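Tetratricopeptide TPR_2 repeat protein (Thermobaculum terrenum, PDB 5DJS) belongs to glycosyl transferase family 41, joining tetratricopeptide repeats to a GT-B-type region, and holds uridine-5'-diphosphate in a pocket. Local coordinates at residues R190-P202 / R212-L224. The protein carries 1 engineered substitution. Residues are numbered along the deposited sequence; the frame is centred on the assembly and turned at random.
Sequences RTAYEVYCYSNDP and RALSDRWRDVWPL
V195, C197 and S199 exchange backbone hydrogen bonds with 216-221, which runs parallel to strand 193-199 after helix 206-214 ends, then leaves in the type I turn V221-L224. At the first bridge, Y196 with R217, V195 O accepts R217 N (3.2 Å) and C197 N donates to R217 O. At the second, S199 with D220, the roles swap: S199 N donates to R219 O and S199 O accepts V221 N (3.0 Å).

D216 OD2 takes the V195 amide through the anti lone pair in a nearly straight bond (2.9 Å, 169°). In the R190 conformer described, a tentative salt bridge joins it to NE, the bond weak (3.1 Å), while R190 NH1 bonds I185 O and H188 O. R217 lies alongside Y196, CG over the ring face 3.8 Å from its centroid, while V221 CG2 meets the Y198 ring edge. R219 CD lies by Y198 CE1 and its NE at the Y196 ring edge; D236 OD2 receives NE in a salt bridge and Y198 OH in a hydrogen bond. W218, CG anti to the backbone N (chi1 -171°), brings CZ3 beside C197 CB and CZ2 beside S199 CB. W222 (chi1 67°) carries its indole across P202, whose CA stands 3.4 Å from the six-membered ring centroid; P223 CD covers the opposite face.

Strand 193-199 edges a six-stranded parallel sheet (order 2-1-3-4-5-6), consistent with one Rossmann-like half of a GT-B fold; strand 163-169 pairs with its other edge. V195 and C197 pack on helix 176-187, Y198 and V221 on helix 226-236.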
loop_
_atom_site.group_PDB
_atom_site.type_symbol
_atom_site.label_atom_id
_atom_site.label_comp_id
_atom_site.label_asym_id
_atom_site.label_seq_id
_atom_site.Cartn_x
_atom_site.Cartn_y
_atom_site.Cartn_z
ATOM N N ARG A 190 -1.459 -12.035 -25.539
ATOM C CA ARG A 190 -2.104 -11.128 -26.490
ATOM C C ARG A 190 -3.091 -11.790 -27.453
ATOM O O ARG A 190 -3.901 -11.093 -28.061
ATOM C CB ARG A 190 -1.061 -10.344 -27.287
ATOM C CG ARG A 190 -0.909 -8.901 -26.830
ATOM C CD ARG A 190 -0.703 -8.809 -25.325
ATOM N NE ARG A 190 -0.343 -7.458 -24.908
ATOM C CZ ARG A 190 0.260 -7.169 -23.758
ATOM N NH1 ARG A 190 0.576 -8.143 -22.909
ATOM N NH2 ARG A 190 0.558 -5.909 -23.460
ATOM N N THR A 191 -3.025 -13.115 -27.606
ATOM C CA THR A 191 -4.015 -13.847 -28.415
ATOM C C THR A 191 -5.407 -13.725 -27.759
ATOM O O THR A 191 -6.410 -13.514 -28.451
ATOM C CB THR A 191 -3.660 -15.353 -28.634
ATOM O OG1 THR A 191 -3.657 -16.057 -27.384
ATOM C CG2 THR A 191 -2.288 -15.526 -29.333
ATOM N N ALA A 192 -5.435 -13.813 -26.424
ATOM C CA ALA A 192 -6.677 -13.863 -25.637
ATOM C C ALA A 192 -7.007 -12.594 -24.814
ATOM O O ALA A 192 -8.129 -12.481 -24.311
ATOM C CB ALA A 192 -6.643 -15.080 -24.719
ATOM N N TYR A 193 -6.053 -11.665 -24.668
ATOM C CA TYR A 193 -6.237 -10.469 -23.829
ATOM C C TYR A 193 -5.587 -9.237 -24.443
ATOM O O TYR A 193 -4.611 -9.346 -25.164
ATOM C CB TYR A 193 -5.668 -10.701 -22.425
ATOM C CG TYR A 193 -6.334 -11.839 -21.690
ATOM C CD1 TYR A 193 -7.522 -11.642 -21.002
ATOM C CD2 TYR A 193 -5.790 -13.128 -21.715
ATOM C CE1 TYR A 193 -8.153 -12.690 -20.340
ATOM C CE2 TYR A 193 -6.414 -14.189 -21.063
ATOM C CZ TYR A 193 -7.593 -13.967 -20.375
ATOM O OH TYR A 193 -8.216 -15.013 -19.731
ATOM N N GLU A 194 -6.139 -8.062 -24.161
ATOM C CA GLU A 194 -5.545 -6.798 -24.598
ATOM C C GLU A 194 -5.488 -5.819 -23.430
ATOM O O GLU A 194 -6.454 -5.693 -22.679
ATOM C CB GLU A 194 -6.349 -6.194 -25.742
ATOM C CG GLU A 194 -5.695 -4.954 -26.336
ATOM C CD GLU A 194 -6.492 -4.367 -27.463
ATOM O OE1 GLU A 194 -7.689 -4.739 -27.627
ATOM O OE2 GLU A 194 -5.930 -3.511 -28.186
ATOM N N VAL A 195 -4.381 -5.093 -23.319
ATOM C CA VAL A 195 -4.051 -4.371 -22.092
ATOM C C VAL A 195 -4.130 -2.847 -22.251
ATOM O O VAL A 195 -3.305 -2.230 -22.945
ATOM C CB VAL A 195 -2.662 -4.801 -21.557
ATOM C CG1 VAL A 195 -2.301 -4.027 -20.297
ATOM C CG2 VAL A 195 -2.639 -6.298 -21.253
ATOM N N TYR A 196 -5.135 -2.273 -21.583
ATOM C CA TYR A 196 -5.305 -0.833 -21.418
ATOM C C TYR A 196 -4.844 -0.477 -20.010
ATOM O O TYR A 196 -5.160 -1.183 -19.055
ATOM C CB TYR A 196 -6.786 -0.449 -21.572
ATOM C CG TYR A 196 -7.338 -0.540 -22.989
ATOM C CD1 TYR A 196 -7.456 -1.769 -23.643
ATOM C CD2 TYR A 196 -7.759 0.604 -23.673
ATOM C CE1 TYR A 196 -7.959 -1.857 -24.932
ATOM C CE2 TYR A 196 -8.261 0.522 -24.967
ATOM C CZ TYR A 196 -8.357 -0.713 -25.592
ATOM O OH TYR A 196 -8.850 -0.825 -26.874
ATOM N N CYS A 197 -4.095 0.606 -19.871
ATOM C CA CYS A 197 -3.730 1.130 -18.543
ATOM C C CYS A 197 -4.329 2.511 -18.397
ATOM O O CYS A 197 -4.319 3.273 -19.337
ATOM C CB CYS A 197 -2.220 1.194 -18.379
ATOM S SG CYS A 197 -1.515 -0.408 -17.966
ATOM N N TYR A 198 -4.865 2.827 -17.225
ATOM C CA TYR A 198 -5.357 4.164 -16.950
ATOM C C TYR A 198 -4.568 4.717 -15.755
ATOM O O TYR A 198 -4.798 4.318 -14.601
ATOM C CB TYR A 198 -6.847 4.085 -16.688
ATOM C CG TYR A 198 -7.646 3.556 -17.870
ATOM C CD1 TYR A 198 -8.137 4.410 -18.864
ATOM C CD2 TYR A 198 -7.926 2.198 -17.988
ATOM C CE1 TYR A 198 -8.873 3.917 -19.939
ATOM C CE2 TYR A 198 -8.666 1.694 -19.053
ATOM C CZ TYR A 198 -9.136 2.554 -20.027
ATOM O OH TYR A 198 -9.870 2.053 -21.080
ATOM N N SER A 199 -3.615 5.608 -16.052
ATOM C CA SER A 199 -2.727 6.230 -15.039
ATOM C C SER A 199 -3.399 7.428 -14.391
ATOM O O SER A 199 -3.618 8.458 -15.038
ATOM C CB SER A 199 -1.401 6.683 -15.680
ATOM O OG SER A 199 -0.570 7.411 -14.776
ATOM N N ASN A 200 -3.682 7.307 -13.102
ATOM C CA ASN A 200 -4.389 8.352 -12.345
ATOM C C ASN A 200 -3.485 9.286 -11.497
ATOM O O ASN A 200 -3.917 9.821 -10.461
ATOM C CB ASN A 200 -5.456 7.687 -11.459
ATOM C CG ASN A 200 -6.448 8.676 -10.874
ATOM O OD1 ASN A 200 -7.025 8.428 -9.821
ATOM N ND2 ASN A 200 -6.654 9.796 -11.552
ATOM N N ASP A 201 -2.245 9.488 -11.945
ATOM C CA ASP A 201 -1.317 10.393 -11.280
ATOM C C ASP A 201 -0.289 10.842 -12.317
ATOM O O ASP A 201 0.146 10.023 -13.126
ATOM C CB ASP A 201 -0.656 9.669 -10.115
ATOM C CG ASP A 201 0.184 10.577 -9.256
ATOM O OD1 ASP A 201 1.364 10.817 -9.597
ATOM O OD2 ASP A 201 -0.329 11.020 -8.213
ATOM N N PRO A 202 0.076 12.141 -12.320
ATOM C CA PRO A 202 1.001 12.653 -13.342
ATOM C C PRO A 202 2.452 12.171 -13.252
ATOM O O PRO A 202 3.150 12.205 -14.263
ATOM C CB PRO A 202 0.936 14.177 -13.168
ATOM C CG PRO A 202 0.344 14.411 -11.831
ATOM C CD PRO A 202 -0.474 13.217 -11.472
ATOM N N ARG A 212 4.058 1.930 -19.997
ATOM C CA ARG A 212 3.459 2.517 -21.201
ATOM C C ARG A 212 3.856 1.742 -22.453
ATOM O O ARG A 212 3.006 1.449 -23.300
ATOM C CB ARG A 212 3.859 3.994 -21.348
ATOM C CG ARG A 212 3.110 4.736 -22.443
ATOM C CD ARG A 212 3.533 6.187 -22.597
ATOM N NE ARG A 212 3.382 6.983 -21.370
ATOM C CZ ARG A 212 4.363 7.330 -20.528
ATOM N NH1 ARG A 212 5.626 6.954 -20.717
ATOM N NH2 ARG A 212 4.071 8.070 -19.460
ATOM N N ALA A 213 5.148 1.423 -22.561
ATOM C CA ALA A 213 5.686 0.656 -23.696
ATOM C C ALA A 213 5.127 -0.769 -23.755
ATOM O O ALA A 213 4.783 -1.250 -24.834
ATOM C CB ALA A 213 7.206 0.624 -23.639
ATOM N N LEU A 214 5.034 -1.431 -22.600
ATOM C CA LEU A 214 4.471 -2.794 -22.524
ATOM C C LEU A 214 2.942 -2.856 -22.716
ATOM O O LEU A 214 2.412 -3.891 -23.119
ATOM C CB LEU A 214 4.838 -3.465 -21.201
ATOM C CG LEU A 214 6.193 -4.153 -21.008
ATOM C CD1 LEU A 214 7.390 -3.389 -21.571
ATOM C CD2 LEU A 214 6.379 -4.426 -19.516
ATOM N N SER A 215 2.240 -1.768 -22.405
ATOM C CA SER A 215 0.789 -1.674 -22.651
ATOM C C SER A 215 0.465 -1.603 -24.134
ATOM O O SER A 215 1.245 -1.052 -24.918
ATOM C CB SER A 215 0.178 -0.427 -21.985
ATOM O OG SER A 215 -0.525 -0.758 -20.797
ATOM N N ASP A 216 -0.704 -2.128 -24.499
ATOM C CA ASP A 216 -1.243 -1.966 -25.856
ATOM C C ASP A 216 -1.778 -0.556 -26.072
ATOM O O ASP A 216 -1.512 0.049 -27.110
ATOM C CB ASP A 216 -2.342 -2.985 -26.150
ATOM C CG ASP A 216 -1.831 -4.405 -26.149
ATOM O OD1 ASP A 216 -0.857 -4.706 -26.869
ATOM O OD2 ASP A 216 -2.401 -5.236 -25.420
ATOM N N ARG A 217 -2.525 -0.044 -25.091
ATOM C CA ARG A 217 -3.020 1.347 -25.084
ATOM C C ARG A 217 -2.745 1.978 -23.718
ATOM O O ARG A 217 -2.748 1.264 -22.715
ATOM C CB ARG A 217 -4.526 1.379 -25.362
ATOM C CG ARG A 217 -4.998 0.570 -26.561
ATOM C CD ARG A 217 -4.490 1.087 -27.900
ATOM N NE ARG A 217 -5.451 0.788 -28.969
ATOM C CZ ARG A 217 -6.393 1.615 -29.429
ATOM N NH1 ARG A 217 -6.523 2.863 -28.965
ATOM N NH2 ARG A 217 -7.219 1.190 -30.387
ATOM N N TRP A 218 -2.559 3.305 -23.674
ATOM C CA TRP A 218 -2.167 4.001 -22.427
ATOM C C TRP A 218 -3.200 4.868 -21.680
ATOM O O TRP A 218 -3.542 4.520 -20.572
ATOM C CB TRP A 218 -0.883 4.801 -22.622
ATOM C CG TRP A 218 -0.352 5.345 -21.314
ATOM C CD1 TRP A 218 -0.214 6.663 -20.967
ATOM C CD2 TRP A 218 0.080 4.583 -20.177
ATOM N NE1 TRP A 218 0.297 6.766 -19.693
ATOM C CE2 TRP A 218 0.484 5.508 -19.184
ATOM C CE3 TRP A 218 0.178 3.214 -19.907
ATOM C CZ2 TRP A 218 0.965 5.106 -17.940
ATOM C CZ3 TRP A 218 0.668 2.812 -18.667
ATOM C CH2 TRP A 218 1.047 3.757 -17.697
ATOM N N ARG A 219 -3.640 6.012 -22.201
ATOM C CA ARG A 219 -4.604 6.902 -21.460
ATOM C C ARG A 219 -4.145 7.504 -20.099
ATOM O O ARG A 219 -4.121 6.815 -19.068
ATOM C CB ARG A 219 -5.985 6.225 -21.266
ATOM C CG ARG A 219 -6.725 5.939 -22.563
ATOM C CD ARG A 219 -6.811 4.455 -22.904
ATOM N NE ARG A 219 -7.462 4.280 -24.198
ATOM C CZ ARG A 219 -6.922 4.592 -25.378
ATOM N NH1 ARG A 219 -5.681 5.072 -25.486
ATOM N NH2 ARG A 219 -7.639 4.404 -26.480
ATOM N N ASP A 220 -3.801 8.800 -20.123
ATOM C CA ASP A 220 -3.597 9.619 -18.911
ATOM C C ASP A 220 -4.906 10.217 -18.391
ATOM O O ASP A 220 -5.507 11.073 -19.037
ATOM C CB ASP A 220 -2.603 10.752 -19.186
ATOM C CG ASP A 220 -1.203 10.245 -19.458
ATOM O OD1 ASP A 220 -0.816 9.193 -18.895
ATOM O OD2 ASP A 220 -0.488 10.905 -20.236
ATOM N N VAL A 221 -5.289 9.809 -17.186
ATOM C CA VAL A 221 -6.648 9.957 -16.679
ATOM C C VAL A 221 -6.837 11.028 -15.592
ATOM O O VAL A 221 -7.960 11.527 -15.422
ATOM C CB VAL A 221 -7.143 8.566 -16.216
ATOM C CG1 VAL A 221 -8.450 8.618 -15.437
ATOM C CG2 VAL A 221 -7.310 7.677 -17.440
ATOM N N TRP A 222 -5.767 11.418 -14.891
ATOM C CA TRP A 222 -5.875 12.365 -13.754
ATOM C C TRP A 222 -6.690 13.646 -14.032
ATOM O O TRP A 222 -7.496 14.036 -13.180
ATOM C CB TRP A 222 -4.501 12.677 -13.117
ATOM C CG TRP A 222 -3.538 13.434 -13.973
ATOM C CD1 TRP A 222 -3.455 14.784 -14.103
ATOM C CD2 TRP A 222 -2.513 12.883 -14.824
ATOM N NE1 TRP A 222 -2.453 15.119 -14.989
ATOM C CE2 TRP A 222 -1.862 13.971 -15.448
ATOM C CE3 TRP A 222 -2.099 11.575 -15.135
ATOM C CZ2 TRP A 222 -0.804 13.798 -16.353
ATOM C CZ3 TRP A 222 -1.056 11.399 -16.038
ATOM C CH2 TRP A 222 -0.420 12.509 -16.636
ATOM N N PRO A 223 -6.556 14.258 -15.234
ATOM C CA PRO A 223 -7.336 15.480 -15.473
ATOM C C PRO A 223 -8.833 15.287 -15.749
ATOM O O PRO A 223 -9.558 16.292 -15.808
ATOM C CB PRO A 223 -6.668 16.092 -16.719
ATOM C CG PRO A 223 -5.461 15.264 -16.995
ATOM C CD PRO A 223 -5.766 13.919 -16.426
ATOM N N LEU A 224 -9.289 14.041 -15.923
ATOM C CA LEU A 224 -10.678 13.766 -16.320
ATOM C C LEU A 224 -11.585 13.636 -15.100
ATOM O O LEU A 224 -11.120 13.254 -14.027
ATOM C CB LEU A 224 -10.759 12.484 -17.156
ATOM C CG LEU A 224 -9.819 12.341 -18.360
ATOM C CD1 LEU A 224 -10.093 11.018 -19.052
ATOM C CD2 LEU A 224 -9.932 13.488 -19.353
#